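Local coordinates for protein receptor-type adenylate cyclase GRESAG 4.3 (Trypanosoma brucei, PDB 1FX4) that catalyses the magnesium-dependent conversion of ATP to 3',5'-cyclic AMP and diphosphate through its class III cyclase catalytic domain, the part in this structure, at residues R133-I138 with R166-A171. Residues are numbered along the deposited sequence; the frame is centred on the assembly and turned at random.
Sequences RVRVGI and RTESVA
In the class III cyclase fold of this catalytic domain, helix 159-170 belongs to a beta-alpha-beta crossover that links the parallel neighbouring strands 134-141 and 176-179, and its C-terminal turn lies against the first of them. The axes of residues 134-138 and 166-170 approach to 6.0 Å at 146°, roughly antiparallel. Gly137 presents only its backbone to the helix, with CA 3.6 Å from CA of Glu168, so the two main chains come close together. Thr167 flanks the glycine with its methyl, CG2 lying 3.8 Å from Gly137 CA, while its hydroxyl turns back to Met163 O within the helix. Beyond the last turn, the methyl of Ala171 rests near Val136 O and the CB of Arg135. Val136 and Ile138 point away from helix 159-170 and touch Gln82 and Ala78 of helix 71-87.

The polar part is a buried Arg135–Glu168 pair. Arg135 starts in the crowded position, CG between the backbone N and the carbonyl carbon (chi1 67°), and bends at chi3. Glu168 leaves with CG anti to its backbone N and bends at chi2; the two chains cross obliquely and their planar ends are tilted 40° apart. They form a salt bridge at the guanidinium edge, whose hydrogen bond from Arg135 NH1 to Glu168 OE1 is long and weak at 3.4 Å; OE1 is less securely placed. Asp19, a magnesium ligand, touches Glu168 and makes a long, weak ion pair with Arg135, which places the pair beside the metal site. A water bridges the same two atoms: it appears to donate to Glu168 OE1, and its oxygen, accepting weakly, lies 2.7 Å from Arg135 NH1.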
ATOM      1  N   ARG A 133      -5.614  -8.729 -14.931  1.00 18.29           N
ATOM      2  CA  ARG A 133      -7.022  -8.622 -14.560  1.00 18.60           C
ATOM      3  C   ARG A 133      -7.166  -7.666 -13.385  1.00 19.25           C
ATOM      4  O   ARG A 133      -6.637  -7.915 -12.290  1.00 20.06           O
ATOM      5  CB  ARG A 133      -7.611  -9.984 -14.207  1.00 18.24           C
ATOM      6  CG  ARG A 133      -7.610 -10.957 -15.367  1.00 18.05           C
ATOM      7  CD  ARG A 133      -8.234 -12.271 -14.930  1.00 18.07           C
ATOM      8  NE  ARG A 133      -8.053 -13.317 -15.931  1.00 17.64           N
ATOM      9  CZ  ARG A 133      -8.615 -14.519 -15.855  1.00 18.05           C
ATOM     10  NH1 ARG A 133      -9.398 -14.824 -14.824  1.00 17.58           N
ATOM     11  NH2 ARG A 133      -8.363 -15.429 -16.791  1.00 17.05           N
ATOM     12  N   VAL A 134      -7.912  -6.592 -13.612  1.00 18.08           N
ATOM     13  CA  VAL A 134      -8.114  -5.562 -12.607  1.00 18.11           C
ATOM     14  C   VAL A 134      -9.494  -5.636 -11.980  1.00 18.80           C
ATOM     15  O   VAL A 134     -10.493  -5.715 -12.682  1.00 19.70           O
ATOM     16  CB  VAL A 134      -7.894  -4.142 -13.240  1.00 18.29           C
ATOM     17  CG1 VAL A 134      -8.027  -3.044 -12.190  1.00 17.89           C
ATOM     18  CG2 VAL A 134      -6.511  -4.074 -13.873  1.00 17.57           C
ATOM     19  N   ARG A 135      -9.551  -5.669 -10.654  1.00 19.73           N
ATOM     20  CA  ARG A 135     -10.829  -5.675  -9.961  1.00 20.12           C
ATOM     21  C   ARG A 135     -11.118  -4.219  -9.657  1.00 19.20           C
ATOM     22  O   ARG A 135     -10.205  -3.443  -9.352  1.00 18.54           O
ATOM     23  CB  ARG A 135     -10.784  -6.506  -8.676  1.00 23.16           C
ATOM     24  CG  ARG A 135      -9.924  -5.952  -7.597  1.00 25.40           C
ATOM     25  CD  ARG A 135     -10.069  -6.788  -6.311  1.00 30.26           C
ATOM     26  NE  ARG A 135      -9.391  -8.059  -6.418  1.00 33.22           N
ATOM     27  CZ  ARG A 135      -8.288  -8.374  -5.745  1.00 36.33           C
ATOM     28  NH1 ARG A 135      -7.732  -7.508  -4.899  1.00 36.30           N
ATOM     29  NH2 ARG A 135      -7.736  -9.558  -5.927  1.00 37.10           N
ATOM     30  N   VAL A 136     -12.384  -3.840  -9.767  1.00 17.96           N
ATOM     31  CA  VAL A 136     -12.773  -2.457  -9.558  1.00 18.45           C
ATOM     32  C   VAL A 136     -14.010  -2.354  -8.701  1.00 18.29           C
ATOM     33  O   VAL A 136     -14.983  -3.075  -8.909  1.00 19.40           O
ATOM     34  CB  VAL A 136     -13.051  -1.750 -10.925  1.00 17.73           C
ATOM     35  CG1 VAL A 136     -13.442  -0.294 -10.703  1.00 17.47           C
ATOM     36  CG2 VAL A 136     -11.823  -1.862 -11.836  1.00 17.92           C
ATOM     37  N   GLY A 137     -13.965  -1.444  -7.739  1.00 18.12           N
ATOM     38  CA  GLY A 137     -15.099  -1.219  -6.867  1.00 18.92           C
ATOM     39  C   GLY A 137     -15.401   0.261  -6.943  1.00 18.67           C
ATOM     40  O   GLY A 137     -14.480   1.068  -6.931  1.00 18.68           O
ATOM     41  N   ILE A 138     -16.686   0.607  -6.981  1.00 19.05           N
ATOM     42  CA  ILE A 138     -17.111   2.005  -7.084  1.00 20.26           C
ATOM     43  C   ILE A 138     -18.203   2.313  -6.066  1.00 20.64           C
ATOM     44  O   ILE A 138     -19.160   1.548  -5.921  1.00 19.79           O
ATOM     45  CB  ILE A 138     -17.701   2.304  -8.484  1.00 19.55           C
ATOM     46  CG1 ILE A 138     -16.704   1.918  -9.589  1.00 20.49           C
ATOM     47  CG2 ILE A 138     -18.119   3.780  -8.590  1.00 19.77           C
ATOM     48  CD1 ILE A 138     -17.314   1.998 -11.007  1.00 20.29           C
ATOM     49  N   ARG A 166     -13.889  -1.653   0.372  1.00 26.02           N
ATOM     50  CA  ARG A 166     -14.391  -2.996   0.605  1.00 26.84           C
ATOM     51  C   ARG A 166     -15.178  -3.544  -0.581  1.00 25.54           C
ATOM     52  O   ARG A 166     -15.199  -4.745  -0.809  1.00 24.33           O
ATOM     53  CB  ARG A 166     -15.161  -3.063   1.926  1.00 30.74           C
ATOM     54  CG  ARG A 166     -14.187  -2.959   3.100  1.00 35.83           C
ATOM     55  CD  ARG A 166     -14.874  -2.764   4.422  1.00 40.83           C
ATOM     56  NE  ARG A 166     -15.810  -1.641   4.390  1.00 44.94           N
ATOM     57  CZ  ARG A 166     -16.013  -0.809   5.406  1.00 45.91           C
ATOM     58  NH1 ARG A 166     -15.345  -0.967   6.542  1.00 47.39           N
ATOM     59  NH2 ARG A 166     -16.906   0.166   5.296  1.00 47.36           N
ATOM     60  N   THR A 167     -15.734  -2.647  -1.392  1.00 23.81           N
ATOM     61  CA  THR A 167     -16.476  -3.065  -2.580  1.00 23.58           C
ATOM     62  C   THR A 167     -15.461  -3.625  -3.579  1.00 23.18           C
ATOM     63  O   THR A 167     -15.670  -4.683  -4.174  1.00 23.22           O
ATOM     64  CB  THR A 167     -17.254  -1.883  -3.185  1.00 22.95           C
ATOM     65  OG1 THR A 167     -18.290  -1.503  -2.274  1.00 24.08           O
ATOM     66  CG2 THR A 167     -17.882  -2.261  -4.522  1.00 22.53           C
ATOM     67  N   GLU A 168     -14.332  -2.939  -3.713  1.00 22.60           N
ATOM     68  CA  GLU A 168     -13.275  -3.396  -4.599  1.00 23.76           C
ATOM     69  C   GLU A 168     -12.731  -4.729  -4.091  1.00 23.87           C
ATOM     70  O   GLU A 168     -12.482  -5.649  -4.875  1.00 23.77           O
ATOM     71  CB  GLU A 168     -12.132  -2.376  -4.643  1.00 24.13           C
ATOM     72  CG  GLU A 168     -10.878  -2.839  -5.402  1.00 27.03           C
ATOM     73  CD  GLU A 168      -9.873  -3.584  -4.527  1.00 29.39           C
ATOM     74  OE1 GLU A 168      -9.119  -4.397  -5.062  1.00 31.21           O
ATOM     75  OE2 GLU A 168      -9.816  -3.365  -3.309  1.00 31.77           O
ATOM     76  N   SER A 169     -12.569  -4.845  -2.777  1.00 24.50           N
ATOM     77  CA  SER A 169     -12.007  -6.080  -2.218  1.00 25.93           C
ATOM     78  C   SER A 169     -12.812  -7.334  -2.542  1.00 25.51           C
ATOM     79  O   SER A 169     -12.237  -8.410  -2.694  1.00 26.31           O
ATOM     80  CB  SER A 169     -11.764  -5.958  -0.702  1.00 27.19           C
ATOM     81  OG  SER A 169     -12.957  -6.183   0.043  1.00 32.16           O
ATOM     82  N   VAL A 170     -14.125  -7.203  -2.705  1.00 24.41           N
ATOM     83  CA  VAL A 170     -14.944  -8.367  -3.016  1.00 24.83           C
ATOM     84  C   VAL A 170     -15.088  -8.633  -4.525  1.00 24.24           C
ATOM     85  O   VAL A 170     -15.586  -9.686  -4.934  1.00 24.03           O
ATOM     86  CB  VAL A 170     -16.331  -8.308  -2.335  1.00 24.66           C
ATOM     87  CG1 VAL A 170     -16.160  -8.091  -0.827  1.00 26.12           C
ATOM     88  CG2 VAL A 170     -17.192  -7.208  -2.937  1.00 25.36           C
ATOM     89  N   ALA A 171     -14.650  -7.681  -5.347  1.00 23.36           N
ATOM     90  CA  ALA A 171     -14.732  -7.854  -6.792  1.00 23.01           C
ATOM     91  C   ALA A 171     -13.620  -8.781  -7.260  1.00 23.16           C
ATOM     92  O   ALA A 171     -12.542  -8.826  -6.670  1.00 24.10           O
ATOM     93  CB  ALA A 171     -14.626  -6.504  -7.507  1.00 21.41           C
TER
HETATM   94  O   HOH W   1      -7.315  -5.405  -3.275  1.00 59.56           O